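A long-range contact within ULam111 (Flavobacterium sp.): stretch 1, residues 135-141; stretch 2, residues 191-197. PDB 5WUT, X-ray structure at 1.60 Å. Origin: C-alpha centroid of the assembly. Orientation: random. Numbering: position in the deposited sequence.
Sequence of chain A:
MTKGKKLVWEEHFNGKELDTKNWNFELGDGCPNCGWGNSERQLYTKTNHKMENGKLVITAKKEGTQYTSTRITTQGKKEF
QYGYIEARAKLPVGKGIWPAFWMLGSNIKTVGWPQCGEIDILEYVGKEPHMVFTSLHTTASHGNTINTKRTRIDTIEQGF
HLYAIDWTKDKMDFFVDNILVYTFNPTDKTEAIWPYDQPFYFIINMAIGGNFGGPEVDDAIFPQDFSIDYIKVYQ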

# COMPACT_ATOMS: atom_id res chain seq x y z
N SER A 135 -0.12 -5.79 -13.53
CA SER A 135 0.42 -5.73 -14.89
C SER A 135 -0.63 -5.52 -15.96
O SER A 135 -1.83 -5.77 -15.74
CB SER A 135 1.17 -7.02 -15.25
OG SER A 135 1.95 -7.51 -14.17
N LEU A 136 -0.15 -5.12 -17.12
CA LEU A 136 -0.94 -5.04 -18.36
C LEU A 136 -0.22 -5.85 -19.44
O LEU A 136 0.99 -5.86 -19.49
CB LEU A 136 -1.11 -3.61 -18.86
CG LEU A 136 -1.94 -2.62 -18.05
CD1 LEU A 136 -3.27 -3.17 -17.56
CD2 LEU A 136 -1.12 -2.09 -16.91
N HIS A 137 -0.99 -6.51 -20.30
CA HIS A 137 -0.45 -7.13 -21.51
C HIS A 137 -1.22 -6.60 -22.70
O HIS A 137 -2.46 -6.54 -22.68
CB HIS A 137 -0.56 -8.66 -21.46
CG HIS A 137 0.19 -9.26 -20.33
ND1 HIS A 137 1.44 -9.82 -20.49
CD2 HIS A 137 -0.11 -9.37 -19.02
CE1 HIS A 137 1.87 -10.26 -19.32
NE2 HIS A 137 0.95 -9.99 -18.41
N THR A 138 -0.48 -6.15 -23.71
CA THR A 138 -1.04 -5.54 -24.91
C THR A 138 -0.15 -5.91 -26.09
O THR A 138 0.91 -6.49 -25.91
CB THR A 138 -1.08 -4.01 -24.80
OG1 THR A 138 0.27 -3.54 -24.71
CG2 THR A 138 -1.81 -3.56 -23.56
N THR A 139 -0.54 -5.51 -27.30
CA THR A 139 0.36 -5.70 -28.44
C THR A 139 1.69 -4.98 -28.21
O THR A 139 2.76 -5.52 -28.50
CB THR A 139 -0.28 -5.22 -29.74
OG1 THR A 139 -1.26 -6.19 -30.14
CG2 THR A 139 0.75 -5.08 -30.85
N ALA A 140 1.63 -3.78 -27.64
CA ALA A 140 2.84 -3.01 -27.38
C ALA A 140 3.80 -3.68 -26.38
O ALA A 140 5.02 -3.57 -26.53
CB ALA A 140 2.46 -1.59 -26.88
N SER A 141 3.26 -4.35 -25.37
CA SER A 141 4.09 -5.07 -24.40
C SER A 141 3.31 -6.23 -23.78
O SER A 141 2.28 -6.01 -23.14
CB SER A 141 4.61 -4.13 -23.30
OG SER A 141 5.66 -4.77 -22.58
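Stretch 2, residues 191-197: EAIWPYD

Stretch 2 meets stretch 1 where the strand 135-137 gives way to a turn. At Thr-139 and Ala-140, phi/psi values of -59/-40 and -64/-37 are helical, and the turn is closed by a backbone hydrogen bond from Thr-138 N to Ser-141 O at 2.8 Å. Residues 191-193 of stretch 2 also have helical phi/psi, without the regular helical bonds; the chain then extends at Trp-194 (-139/80). The closest CA pairs, Thr-139 to Ala-192 at 4.8 Å and Ala-140 to Ile-193 at 5.2 Å, advance together along the sequence. Tyr-196, by contrast, reaches back to Leu-136, so this register does not extend over the whole contact, which buries 320 Å² counted over both sides.

The firmest link is backbone to backbone: Ala-140 N donates to Ala-192 O at 3.0 Å, with an N-H...acceptor angle of 155°. Thr-139 N lies 3.4 Å from the same Ala-192 O, but its poor angle excludes a hydrogen bond. Thr-139 N instead donates to a water at 3.0 Å, and that water lies 3.0 Å from Glu-191 O.

Thr-138 has its CA-to-CB bond toward stretch 2 and chi1 at 64° (p). In this rotamer Thr-138 OG1 accepts a hydrogen bond from Ser-141 N at 3.2 Å (156°), tying the side chain to its own turn. Thr-138 OG1 is also 3.3 Å from Ala-192 O, at best a weak hydrogen bond, and 2.6 Å from a water that donates to Ile-193 O at 2.8 Å. The same rotamer places Thr-138 CG2 3.6 Å from Pro-195 CD and 3.3 Å from Tyr-196 OH, so the methyl packs where the hydroxyl oxygen does not.

Tyr-196, with chi1 -60° (m) and chi2 -68°, sends its ring back to the strand end and has the largest area covered by the other stretch, 65 Å². Its OH lies 3.4 Å from Leu-136 CB and 3.3 Å from His-137 O. Leu-136 is m at both chi1 and chi2, which brings CD1 to 3.8 Å from Tyr-196 CZ, in an oblique approach to the ring. The His-137 CA-to-CB bond points away from stretch 2, as expected from side-chain alternation in a strand, and the residue contributes its carbonyl here.

At the more open end, Ala-140 CB meets Ile-193 CG1 at 3.8 Å. Although the Ile-193 CA-to-CB bond points away, chi1 of -69° (m) leaves CG1 within reach of that methyl. Thr-139 CG2 and Ala-192 CB approach to 4.0 Å.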

# COMPACT_ATOMS: atom_id res chain seq x y z
N GLU A 191 -4.60 1.46 -30.26
CA GLU A 191 -5.12 0.18 -29.79
C GLU A 191 -3.98 -0.75 -29.34
O GLU A 191 -4.15 -1.56 -28.42
CB GLU A 191 -5.98 -0.50 -30.86
CG GLU A 191 -6.67 -1.78 -30.34
CD GLU A 191 -7.67 -2.39 -31.31
OE1 GLU A 191 -8.51 -1.63 -31.86
OE2 GLU A 191 -7.62 -3.63 -31.51
N ALA A 192 -2.82 -0.63 -29.98
CA ALA A 192 -1.67 -1.47 -29.63
C ALA A 192 -1.21 -1.19 -28.21
O ALA A 192 -0.81 -2.10 -27.48
CB ALA A 192 -0.53 -1.26 -30.62
N ILE A 193 -1.25 0.08 -27.83
CA ILE A 193 -0.83 0.51 -26.50
C ILE A 193 -1.98 0.43 -25.50
O ILE A 193 -1.78 0.09 -24.32
CB ILE A 193 -0.27 1.95 -26.57
CG1 ILE A 193 1.05 1.93 -27.33
CG2 ILE A 193 -0.07 2.56 -25.19
CD1 ILE A 193 1.55 3.30 -27.70
N TRP A 194 -3.18 0.71 -25.98
CA TRP A 194 -4.34 0.87 -25.11
C TRP A 194 -5.58 0.22 -25.69
O TRP A 194 -6.42 0.90 -26.29
CB TRP A 194 -4.59 2.36 -24.85
CG TRP A 194 -5.67 2.68 -23.84
CD1 TRP A 194 -6.98 2.96 -24.10
CD2 TRP A 194 -5.51 2.80 -22.42
NE1 TRP A 194 -7.65 3.24 -22.93
CE2 TRP A 194 -6.77 3.14 -21.89
CE3 TRP A 194 -4.43 2.64 -21.55
CZ2 TRP A 194 -6.98 3.33 -20.52
CZ3 TRP A 194 -4.64 2.83 -20.19
CH2 TRP A 194 -5.91 3.17 -19.69
N PRO A 195 -5.69 -1.11 -25.55
CA PRO A 195 -6.89 -1.82 -25.97
C PRO A 195 -7.99 -1.75 -24.90
O PRO A 195 -8.84 -2.64 -24.87
CB PRO A 195 -6.40 -3.26 -26.12
CG PRO A 195 -5.31 -3.36 -25.07
CD PRO A 195 -4.61 -2.03 -25.13
N TYR A 196 -7.96 -0.74 -24.04
CA TYR A 196 -8.81 -0.75 -22.85
C TYR A 196 -10.07 0.12 -22.94
O TYR A 196 -10.66 0.44 -21.91
CB TYR A 196 -7.97 -0.35 -21.63
CG TYR A 196 -6.83 -1.32 -21.42
CD1 TYR A 196 -7.08 -2.63 -21.04
CD2 TYR A 196 -5.52 -0.95 -21.65
CE1 TYR A 196 -6.05 -3.55 -20.87
CE2 TYR A 196 -4.47 -1.87 -21.48
CZ TYR A 196 -4.75 -3.17 -21.09
OH TYR A 196 -3.73 -4.08 -20.94
N ASP A 197 -10.48 0.49 -24.16
CA ASP A 197 -11.75 1.18 -24.36
C ASP A 197 -12.77 0.23 -24.96
O ASP A 197 -13.35 0.48 -26.02
CB ASP A 197 -11.55 2.42 -25.24
CG ASP A 197 -10.58 3.42 -24.64
OD1 ASP A 197 -10.60 3.62 -23.41
OD2 ASP A 197 -9.82 4.03 -25.42
O HOH W 1 0.66 -1.19 -23.60
O HOH W 2 -3.23 -4.30 -27.78